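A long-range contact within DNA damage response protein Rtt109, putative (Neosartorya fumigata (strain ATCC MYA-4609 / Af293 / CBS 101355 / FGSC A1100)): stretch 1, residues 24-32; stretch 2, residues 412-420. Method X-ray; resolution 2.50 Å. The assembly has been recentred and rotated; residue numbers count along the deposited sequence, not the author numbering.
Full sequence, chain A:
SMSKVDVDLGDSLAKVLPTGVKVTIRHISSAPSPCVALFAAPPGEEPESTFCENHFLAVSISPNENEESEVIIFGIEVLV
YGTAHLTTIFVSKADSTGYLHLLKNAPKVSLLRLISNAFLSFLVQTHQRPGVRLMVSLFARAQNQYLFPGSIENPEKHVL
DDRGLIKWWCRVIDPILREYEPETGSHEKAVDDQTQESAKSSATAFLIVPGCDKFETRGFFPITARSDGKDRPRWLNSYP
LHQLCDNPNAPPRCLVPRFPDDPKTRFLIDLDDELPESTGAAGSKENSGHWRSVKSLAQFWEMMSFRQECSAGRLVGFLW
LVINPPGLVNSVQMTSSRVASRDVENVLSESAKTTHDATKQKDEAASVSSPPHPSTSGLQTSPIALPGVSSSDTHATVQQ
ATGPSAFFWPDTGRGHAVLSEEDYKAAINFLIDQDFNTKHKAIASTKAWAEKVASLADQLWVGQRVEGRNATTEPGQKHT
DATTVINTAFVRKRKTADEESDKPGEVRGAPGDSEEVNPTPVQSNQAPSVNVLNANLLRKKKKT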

# COMPACT_ATOMS: atom_id res chain seq x y z
N THR A 24 -12.15 13.32 -12.95
CA THR A 24 -10.94 13.54 -13.71
C THR A 24 -9.78 12.95 -12.93
O THR A 24 -9.71 13.11 -11.71
CB THR A 24 -10.69 15.04 -13.98
OG1 THR A 24 -11.79 15.58 -14.71
CG2 THR A 24 -9.40 15.26 -14.75
N ILE A 25 -8.87 12.25 -13.62
CA ILE A 25 -7.74 11.64 -12.94
C ILE A 25 -6.40 12.15 -13.46
O ILE A 25 -6.23 12.40 -14.65
CB ILE A 25 -7.78 10.10 -13.06
CG1 ILE A 25 -7.77 9.67 -14.52
CG2 ILE A 25 -8.99 9.56 -12.36
CD1 ILE A 25 -7.50 8.21 -14.71
N ARG A 26 -5.47 12.31 -12.54
CA ARG A 26 -4.10 12.61 -12.89
C ARG A 26 -3.20 11.65 -12.13
O ARG A 26 -3.11 11.66 -10.90
CB ARG A 26 -3.75 14.07 -12.58
CG ARG A 26 -4.56 15.05 -13.43
CD ARG A 26 -4.32 16.52 -13.08
NE ARG A 26 -5.02 17.41 -14.01
CZ ARG A 26 -6.25 17.87 -13.82
NH1 ARG A 26 -6.93 17.55 -12.72
NH2 ARG A 26 -6.81 18.67 -14.72
N HIS A 27 -2.56 10.77 -12.88
CA HIS A 27 -1.68 9.78 -12.34
C HIS A 27 -0.25 10.18 -12.70
O HIS A 27 0.13 10.19 -13.87
CB HIS A 27 -2.05 8.40 -12.91
CG HIS A 27 -1.07 7.32 -12.59
ND1 HIS A 27 -1.02 6.14 -13.30
CD2 HIS A 27 -0.11 7.23 -11.64
CE1 HIS A 27 -0.07 5.37 -12.80
NE2 HIS A 27 0.50 6.01 -11.80
N ILE A 28 0.55 10.54 -11.71
CA ILE A 28 1.93 10.86 -12.02
C ILE A 28 2.82 9.83 -11.34
O ILE A 28 2.47 9.30 -10.29
CB ILE A 28 2.32 12.30 -11.59
CG1 ILE A 28 2.25 12.47 -10.08
CG2 ILE A 28 1.41 13.33 -12.28
CD1 ILE A 28 2.69 13.83 -9.63
N SER A 29 3.94 9.52 -11.96
CA SER A 29 4.85 8.54 -11.40
C SER A 29 6.30 8.94 -11.62
O SER A 29 6.59 9.89 -12.35
CB SER A 29 4.59 7.15 -12.00
OG SER A 29 5.03 7.08 -13.35
N SER A 30 7.21 8.23 -10.97
CA SER A 30 8.63 8.44 -11.18
C SER A 30 9.25 7.14 -11.67
O SER A 30 8.69 6.07 -11.45
CB SER A 30 9.31 8.94 -9.90
OG SER A 30 9.20 7.97 -8.87
N ALA A 31 10.38 7.22 -12.35
CA ALA A 31 10.99 6.00 -12.88
C ALA A 31 11.63 5.27 -11.72
O ALA A 31 12.01 5.91 -10.74
CB ALA A 31 12.01 6.32 -13.96
N PRO A 32 11.74 3.94 -11.83
CA PRO A 32 12.37 3.16 -10.76
C PRO A 32 13.77 3.67 -10.48
O PRO A 32 14.56 3.85 -11.40
CB PRO A 32 12.40 1.73 -11.32
CG PRO A 32 11.36 1.70 -12.37
CD PRO A 32 11.28 3.09 -12.94
N THR A 412 4.74 -0.59 -17.78
CA THR A 412 3.45 -0.56 -18.45
C THR A 412 2.39 0.17 -17.63
O THR A 412 1.32 0.53 -18.15
CB THR A 412 2.95 -1.98 -18.77
OG1 THR A 412 1.54 -1.94 -19.03
CG2 THR A 412 3.23 -2.91 -17.60
N GLY A 413 2.68 0.40 -16.35
CA GLY A 413 1.77 1.12 -15.48
C GLY A 413 2.28 2.49 -15.11
O GLY A 413 2.08 2.95 -13.99
N ARG A 414 2.94 3.15 -16.05
CA ARG A 414 3.44 4.49 -15.82
C ARG A 414 2.28 5.48 -15.87
O ARG A 414 1.24 5.23 -16.49
CB ARG A 414 4.51 4.84 -16.84
CG ARG A 414 5.78 4.02 -16.66
CD ARG A 414 6.84 4.35 -17.69
NE ARG A 414 6.62 3.66 -18.95
CZ ARG A 414 6.53 4.26 -20.14
NH1 ARG A 414 6.65 5.58 -20.22
NH2 ARG A 414 6.33 3.54 -21.23
N GLY A 415 2.44 6.61 -15.20
CA GLY A 415 1.36 7.58 -15.16
C GLY A 415 1.20 8.38 -16.44
O GLY A 415 1.93 8.19 -17.41
N HIS A 416 0.21 9.27 -16.44
CA HIS A 416 0.07 10.28 -17.47
C HIS A 416 1.36 11.07 -17.63
O HIS A 416 1.69 11.52 -18.73
CB HIS A 416 -1.09 11.21 -17.13
CG HIS A 416 -2.40 10.51 -17.02
ND1 HIS A 416 -3.06 10.34 -15.82
CD2 HIS A 416 -3.17 9.91 -17.96
CE1 HIS A 416 -4.18 9.68 -16.03
NE2 HIS A 416 -4.28 9.41 -17.32
N ALA A 417 2.09 11.24 -16.53
CA ALA A 417 3.38 11.91 -16.55
C ALA A 417 4.41 11.14 -15.74
O ALA A 417 4.19 10.83 -14.56
CB ALA A 417 3.24 13.33 -16.02
N VAL A 418 5.52 10.83 -16.37
CA VAL A 418 6.66 10.26 -15.66
C VAL A 418 7.63 11.38 -15.32
O VAL A 418 8.24 11.97 -16.21
CB VAL A 418 7.36 9.19 -16.50
CG1 VAL A 418 8.56 8.64 -15.74
CG2 VAL A 418 6.37 8.07 -16.86
N LEU A 419 7.75 11.68 -14.04
CA LEU A 419 8.61 12.77 -13.59
C LEU A 419 9.91 12.24 -13.02
O LEU A 419 9.99 11.10 -12.56
CB LEU A 419 7.90 13.61 -12.54
CG LEU A 419 6.56 14.16 -12.99
CD1 LEU A 419 5.88 14.93 -11.85
CD2 LEU A 419 6.75 15.04 -14.21
N SER A 420 10.94 13.09 -13.06
CA SER A 420 12.17 12.81 -12.35
C SER A 420 11.86 12.72 -10.86
O SER A 420 10.85 13.26 -10.39
CB SER A 420 13.22 13.89 -12.62
OG SER A 420 12.83 15.13 -12.03
O HOH W 1 -1.93 5.90 -16.05

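Residues 412-420 reach stretch 1 across at least 385 positions of sequence and pair alongside its strand as a short parallel partner, burying 541 Å² between them. Thr 412 lies out of reach, so contact begins at Gly 413, whose O sits 3.4 Å from His 27 CE1, at the edge of the imidazole. Arg 414 turns its CA-to-CB bond away, and its contribution comes mainly from the backbone: a water bonded to His 27 ND1 (2.9 Å) donates to Arg 414 O (3.3 Å).

Gly 415 packs closely against stretch 1. Its CA lies 3.4 Å from the centroid of the His 27 ring, packing a C-H against the face, and its N donates to Ser 29 OG (3.2 Å). Glycine suits this place because an ideal CB would stand only 2.2 Å from His 27 O. Next, His 416 extends stretch 1's hydrogen bonding with a side chain, since an imidazole can offer an acceptor nitrogen to a backbone N-H: His 27 N donates to His 416 ND1 at 3.0 Å and 165°, so this ring nitrogen must be unprotonated. The return bonds to His 27 O, from His 416 N (2.7 Å, strongly bent) and Ala 417 N (3.5 Å), are both weak.

Regular parallel pairing follows. Ser 29 N donates to Ala 417 O (2.9 Å), and Leu 419 N donates to Ser 29 O (2.7 Å); Ser 29 thus uses both backbone polar groups, binding residues on either side of Val 418. The small Ala 417 shares a buried face with Ile 28 (CB to Ile 28 CG2, 4.2 Å), and Leu 419, long enough to reach Ile 28, extends that apolar patch, its CD1 4.0 Å from Ile 28 CD1. Val 418, beta-branched and suited to an extended strand, points to the other face with Ser 29, its CG2 3.9 Å from Ser 29 OG, and remains exposed. Ser 420 turns away and caps the helix that follows.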